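Local coordinates for protein retinol dehydratase (Spodoptera frugiperda, PDB 1FMJ) that converts retinol by dehydration on a sulfotransferase scaffold, binding the nucleotide adenosine-3'-5'-diphosphate beside the retinoid, and probably has sulfotransferase activity, at residues 186-200 / 308-322. Sequence-based numbering, arbitrary orientation.
With HG (mercury (II) ion), chain E; A3P (adenosine-3'-5'-diphosphate), chain G; RTL (retinol), chain H.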
# COMPACT_ATOMS: atom_id res chain seq x y z
N ASP A 186 6.73 11.51 -1.45
CA ASP A 186 8.19 11.63 -1.46
C ASP A 186 8.73 10.27 -1.01
O ASP A 186 8.36 9.79 0.05
CB ASP A 186 8.62 12.71 -0.46
CG ASP A 186 10.10 13.02 -0.53
OD1 ASP A 186 10.93 12.08 -0.53
OD2 ASP A 186 10.43 14.22 -0.56
N PRO A 187 9.61 9.65 -1.81
CA PRO A 187 10.21 8.34 -1.52
C PRO A 187 10.91 8.23 -0.17
O PRO A 187 10.92 7.17 0.47
CB PRO A 187 11.21 8.14 -2.67
CG PRO A 187 10.77 9.09 -3.72
CD PRO A 187 10.26 10.27 -2.97
N ARG A 188 11.52 9.32 0.27
CA ARG A 188 12.24 9.32 1.53
C ARG A 188 11.33 9.13 2.74
O ARG A 188 11.68 8.39 3.67
CB ARG A 188 13.09 10.58 1.63
CG ARG A 188 14.21 10.57 0.60
CD ARG A 188 14.80 11.94 0.36
NE ARG A 188 13.80 12.86 -0.14
CZ ARG A 188 14.07 14.08 -0.59
NH1 ARG A 188 15.32 14.52 -0.59
NH2 ARG A 188 13.09 14.85 -1.04
N ASP A 189 10.17 9.78 2.73
CA ASP A 189 9.19 9.64 3.81
C ASP A 189 8.49 8.28 3.72
O ASP A 189 8.05 7.72 4.72
CB ASP A 189 8.15 10.76 3.75
CG ASP A 189 8.71 12.10 4.14
OD1 ASP A 189 9.57 12.13 5.04
OD2 ASP A 189 8.27 13.12 3.56
N VAL A 190 8.35 7.79 2.49
CA VAL A 190 7.74 6.49 2.24
C VAL A 190 8.64 5.43 2.88
O VAL A 190 8.17 4.47 3.49
CB VAL A 190 7.62 6.21 0.71
CG1 VAL A 190 7.24 4.77 0.47
CG2 VAL A 190 6.59 7.13 0.07
N ALA A 191 9.95 5.62 2.72
CA ALA A 191 10.93 4.68 3.27
C ALA A 191 10.81 4.67 4.79
O ALA A 191 10.77 3.61 5.41
CB ALA A 191 12.34 5.08 2.85
N VAL A 192 10.75 5.86 5.40
CA VAL A 192 10.62 5.96 6.85
C VAL A 192 9.30 5.32 7.30
O VAL A 192 9.27 4.55 8.25
CB VAL A 192 10.65 7.43 7.33
CG1 VAL A 192 10.30 7.52 8.83
CG2 VAL A 192 12.02 8.00 7.12
N SER A 193 8.21 5.62 6.60
CA SER A 193 6.92 5.05 6.99
C SER A 193 6.90 3.54 6.76
O SER A 193 6.28 2.80 7.53
CB SER A 193 5.77 5.71 6.24
OG SER A 193 4.52 5.21 6.72
N SER A 194 7.57 3.09 5.71
CA SER A 194 7.61 1.67 5.40
C SER A 194 8.46 0.96 6.45
O SER A 194 8.19 -0.18 6.83
CB SER A 194 8.18 1.44 4.00
OG SER A 194 7.29 1.92 3.01
N PHE A 195 9.50 1.64 6.93
CA PHE A 195 10.37 1.07 7.95
C PHE A 195 9.52 0.76 9.19
O PHE A 195 9.52 -0.37 9.67
CB PHE A 195 11.48 2.07 8.31
CG PHE A 195 12.23 1.74 9.58
CD1 PHE A 195 13.07 0.63 9.65
CD2 PHE A 195 12.12 2.55 10.70
CE1 PHE A 195 13.79 0.34 10.82
CE2 PHE A 195 12.83 2.28 11.88
CZ PHE A 195 13.67 1.17 11.93
N HIS A 196 8.79 1.76 9.67
CA HIS A 196 7.94 1.61 10.85
C HIS A 196 6.84 0.60 10.68
O HIS A 196 6.47 -0.10 11.63
CB HIS A 196 7.32 2.95 11.23
CG HIS A 196 8.25 3.84 11.98
ND1 HIS A 196 8.60 3.62 13.29
CD2 HIS A 196 8.93 4.95 11.59
CE1 HIS A 196 9.44 4.55 13.69
NE2 HIS A 196 9.66 5.37 12.67
N HIS A 197 6.28 0.55 9.48
CA HIS A 197 5.22 -0.40 9.17
C HIS A 197 5.77 -1.82 9.21
O HIS A 197 5.06 -2.75 9.61
CB HIS A 197 4.65 -0.08 7.79
CG HIS A 197 3.62 -1.05 7.32
ND1 HIS A 197 3.93 -2.14 6.53
CD2 HIS A 197 2.28 -1.11 7.52
CE1 HIS A 197 2.83 -2.82 6.27
NE2 HIS A 197 1.81 -2.21 6.86
N ALA A 198 7.03 -2.00 8.80
CA ALA A 198 7.64 -3.32 8.81
C ALA A 198 7.84 -3.72 10.27
O ALA A 198 7.71 -4.89 10.64
CB ALA A 198 8.96 -3.32 8.07
N ARG A 199 8.16 -2.74 11.11
CA ARG A 199 8.34 -2.99 12.54
C ARG A 199 6.99 -3.40 13.15
O ARG A 199 6.92 -4.32 13.96
CB ARG A 199 8.86 -1.73 13.24
CG ARG A 199 10.36 -1.49 13.10
CD ARG A 199 11.07 -1.73 14.43
NE ARG A 199 12.47 -1.34 14.41
CZ ARG A 199 13.46 -2.08 13.92
NH1 ARG A 199 13.22 -3.28 13.40
NH2 ARG A 199 14.70 -1.61 13.92
N LEU A 200 5.93 -2.71 12.73
CA LEU A 200 4.58 -2.97 13.23
C LEU A 200 4.15 -4.43 13.10
O LEU A 200 3.57 -5.00 14.03
CB LEU A 200 3.58 -2.09 12.48
CG LEU A 200 2.08 -2.29 12.74
CD1 LEU A 200 1.69 -1.69 14.09
CD2 LEU A 200 1.26 -1.63 11.64
N GLU A 308 4.21 0.80 17.92
CA GLU A 308 4.03 1.02 16.49
C GLU A 308 2.54 1.07 16.19
O GLU A 308 1.76 0.36 16.80
CB GLU A 308 4.68 -0.11 15.68
CG GLU A 308 6.19 0.02 15.59
CD GLU A 308 6.63 1.14 14.65
OE1 GLU A 308 5.77 1.93 14.20
OE2 GLU A 308 7.83 1.21 14.37
N HIS A 309 2.17 1.93 15.26
CA HIS A 309 0.78 2.12 14.89
C HIS A 309 0.64 2.24 13.38
O HIS A 309 1.55 2.71 12.70
CB HIS A 309 0.25 3.38 15.57
CG HIS A 309 0.32 3.32 17.07
ND1 HIS A 309 -0.63 2.66 17.83
CD2 HIS A 309 1.25 3.77 17.94
CE1 HIS A 309 -0.28 2.71 19.10
NE2 HIS A 309 0.86 3.38 19.20
N PHE A 310 -0.52 1.82 12.87
CA PHE A 310 -0.81 1.89 11.44
C PHE A 310 -0.91 3.35 11.00
O PHE A 310 -0.41 3.72 9.94
CB PHE A 310 -2.13 1.17 11.15
CG PHE A 310 -2.40 1.00 9.69
CD1 PHE A 310 -1.56 0.21 8.90
CD2 PHE A 310 -3.48 1.64 9.09
CE1 PHE A 310 -1.79 0.08 7.53
CE2 PHE A 310 -3.71 1.52 7.72
CZ PHE A 310 -2.86 0.74 6.95
N ILE A 311 -1.57 4.18 11.80
CA ILE A 311 -1.68 5.61 11.53
C ILE A 311 -0.68 6.17 12.55
O ILE A 311 -0.96 6.23 13.75
CB ILE A 311 -3.11 6.12 11.79
CG1 ILE A 311 -4.05 5.44 10.78
CG2 ILE A 311 -3.18 7.64 11.61
CD1 ILE A 311 -5.50 5.83 10.94
N ARG A 312 0.48 6.59 12.05
CA ARG A 312 1.61 7.02 12.87
C ARG A 312 1.87 8.50 13.17
O ARG A 312 1.57 8.97 14.27
CB ARG A 312 2.87 6.38 12.28
CG ARG A 312 4.12 6.36 13.15
CD ARG A 312 5.23 5.61 12.42
NE ARG A 312 5.61 6.30 11.19
CZ ARG A 312 6.47 7.32 11.13
NH1 ARG A 312 7.05 7.76 12.25
NH2 ARG A 312 6.73 7.92 9.98
N LYS A 313 2.43 9.21 12.19
CA LYS A 313 2.79 10.62 12.34
C LYS A 313 1.95 11.59 11.50
O LYS A 313 1.41 12.56 12.03
CB LYS A 313 4.26 10.81 11.99
CG LYS A 313 5.19 11.07 13.17
CD LYS A 313 5.20 12.54 13.55
CE LYS A 313 6.35 12.88 14.49
NZ LYS A 313 6.26 12.20 15.82
N GLY A 314 1.88 11.35 10.20
CA GLY A 314 1.09 12.20 9.32
C GLY A 314 1.77 13.46 8.80
O GLY A 314 1.10 14.36 8.30
N LYS A 315 3.09 13.53 8.89
CA LYS A 315 3.79 14.72 8.42
C LYS A 315 4.54 14.45 7.13
O LYS A 315 4.71 13.31 6.71
CB LYS A 315 4.81 15.19 9.47
CG LYS A 315 4.30 15.24 10.89
CD LYS A 315 3.15 16.23 11.06
CE LYS A 315 2.74 16.33 12.52
NZ LYS A 315 1.55 17.21 12.69
N ALA A 316 4.99 15.53 6.51
CA ALA A 316 5.76 15.44 5.29
C ALA A 316 7.11 16.07 5.63
O ALA A 316 7.15 17.08 6.33
CB ALA A 316 5.09 16.22 4.18
N GLY A 317 8.20 15.46 5.17
CA GLY A 317 9.52 16.00 5.45
C GLY A 317 10.23 15.47 6.69
O GLY A 317 11.33 15.92 7.01
N CYS A 318 9.62 14.51 7.38
CA CYS A 318 10.26 13.96 8.58
C CYS A 318 11.47 13.10 8.24
O CYS A 318 12.23 12.72 9.13
CB CYS A 318 9.26 13.14 9.39
SG CYS A 318 7.92 14.11 10.12
N TRP A 319 11.64 12.78 6.96
CA TRP A 319 12.77 11.96 6.55
C TRP A 319 14.09 12.61 6.99
O TRP A 319 15.08 11.92 7.22
CB TRP A 319 12.78 11.75 5.03
CG TRP A 319 12.99 13.01 4.25
CD1 TRP A 319 12.03 13.87 3.80
CD2 TRP A 319 14.25 13.56 3.82
NE1 TRP A 319 12.60 14.92 3.12
CE2 TRP A 319 13.96 14.75 3.11
CE3 TRP A 319 15.58 13.16 3.97
CZ2 TRP A 319 14.97 15.55 2.55
CZ3 TRP A 319 16.59 13.95 3.40
CH2 TRP A 319 16.27 15.13 2.70
N ARG A 320 14.09 13.93 7.13
CA ARG A 320 15.30 14.64 7.55
C ARG A 320 15.79 14.22 8.94
O ARG A 320 16.97 14.39 9.27
CB ARG A 320 15.06 16.15 7.52
CG ARG A 320 14.86 16.71 6.11
CD ARG A 320 14.93 18.22 6.10
NE ARG A 320 14.91 18.79 4.75
CZ ARG A 320 15.87 18.65 3.85
NH1 ARG A 320 16.96 17.94 4.13
NH2 ARG A 320 15.77 19.24 2.66
N ASP A 321 14.89 13.66 9.75
CA ASP A 321 15.26 13.19 11.09
C ASP A 321 15.80 11.78 11.05
O ASP A 321 16.26 11.28 12.08
CB ASP A 321 14.05 13.20 12.03
CG ASP A 321 13.52 14.59 12.28
OD1 ASP A 321 14.33 15.48 12.61
OD2 ASP A 321 12.28 14.79 12.16
N TYR A 322 15.77 11.15 9.88
CA TYR A 322 16.24 9.77 9.73
C TYR A 322 17.42 9.56 8.80
O TYR A 322 18.06 8.52 8.84
CB TYR A 322 15.09 8.87 9.24
CG TYR A 322 13.97 8.66 10.22
CD1 TYR A 322 13.03 9.65 10.46
CD2 TYR A 322 13.84 7.45 10.90
CE1 TYR A 322 11.97 9.44 11.34
CE2 TYR A 322 12.79 7.23 11.78
CZ TYR A 322 11.86 8.22 11.99
OH TYR A 322 10.81 7.99 12.86
HG HG E . 9.24 15.90 11.56
P1 A3P G . 3.51 8.21 8.32
O1P A3P G . 4.13 6.91 8.62
O2P A3P G . 2.84 8.78 9.51
O3P A3P G . 4.52 9.16 7.83
P2 A3P G . -0.89 4.18 3.64
O4P A3P G . -2.30 4.35 4.04
O5P A3P G . -0.77 4.18 2.17
O6P A3P G . -0.34 2.92 4.22
O5' A3P G . -0.05 5.40 4.20
C5' A3P G . 0.05 5.66 5.59
C4' A3P G . 0.67 7.04 5.84
O4' A3P G . -0.40 8.02 5.80
C3' A3P G . 1.28 7.16 7.24
O3' A3P G . 2.43 8.03 7.17
C2' A3P G . 0.09 7.66 8.04
O2' A3P G . 0.32 8.15 9.36
C1' A3P G . -0.47 8.69 7.07
N9 A3P G . -1.86 9.07 7.37
C8 A3P G . -2.95 8.26 7.64
N7 A3P G . -4.06 8.90 7.87
C5 A3P G . -3.70 10.23 7.75
C6 A3P G . -4.43 11.46 7.87
N6 A3P G . -5.73 11.52 8.16
N1 A3P G . -3.74 12.66 7.68
C2 A3P G . -2.40 12.65 7.38
N3 A3P G . -1.61 11.54 7.23
C4 A3P G . -2.32 10.36 7.43
C1 RTL H . 1.55 -11.27 9.62
C2 RTL H . 2.36 -12.61 9.55
C3 RTL H . 1.58 -13.75 8.90
C4 RTL H . 0.16 -13.88 8.35
C5 RTL H . -0.48 -12.50 8.51
C6 RTL H . 0.08 -11.33 9.05
C7 RTL H . -0.67 -10.05 9.13
C8 RTL H . -0.80 -9.16 8.10
C9 RTL H . -1.53 -7.90 8.17
C10 RTL H . -1.57 -7.11 7.03
C11 RTL H . -2.21 -5.80 6.78
C12 RTL H . -1.36 -4.92 6.17
C13 RTL H . -1.43 -3.52 5.70
C14 RTL H . -0.55 -2.68 5.10
C15 RTL H . -0.54 -2.58 3.63
O1 RTL H . -1.41 -1.64 3.17
C16 RTL H . 2.49 -10.35 8.82
C17 RTL H . 1.64 -10.90 11.10
C18 RTL H . -1.93 -12.55 8.01
C19 RTL H . -2.23 -7.48 9.48
C20 RTL H . -2.85 -3.03 6.02
O HOH W 1 4.60 3.84 9.49
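Arg-188 lays its guanidinium flat on the indole of Trp-319, the planes 15° apart, with NH1 3.3 Å from Trp-319 CZ2 and CD over the six-membered ring. The bend at chi3 (-61°) turns the group back to Asp-186, which takes NE and NH2 side-on, one on each carboxylate oxygen. With an alanine at Arg-188, the six-membered part of the indole would probably lose its cover on this side and the Asp-186 carboxylate its charged mate. Next along helix 187-200, Asp-189 holds the loop backbone: OD2 accepts a nearly straight bond from Gly-317 N (2.8 Å), and OD1 accepts from Trp-319 N (2.9 Å). Val-192 CG1 sits over the centre of the Tyr-322 ring. His-196 is gripped at both ring nitrogens, ND1 donating to Glu-308 OE2 at 2.8 Å and NE2 sharing a hydrogen bond with Tyr-322 OH at 2.9 Å, which fixes its rotation. Over one face of the ring lies Arg-312, with CD 3.5 Å from His-196 CG and the guanidinium nearly parallel to the ring; Arg-312 NE meets phosphate O1P of the nucleotide at 3.0 Å. That oxygen also takes Ser-193 OG, which is bonded in turn to Arg-73, while Lys-313 N and Gly-314 N hold O2P. Beyond, His-197 and Phe-310 border the retinol. Serine from the helix and Arg-Lys-Gly from the loop help form the 3'-phosphate site characteristic of the sulfotransferase fold.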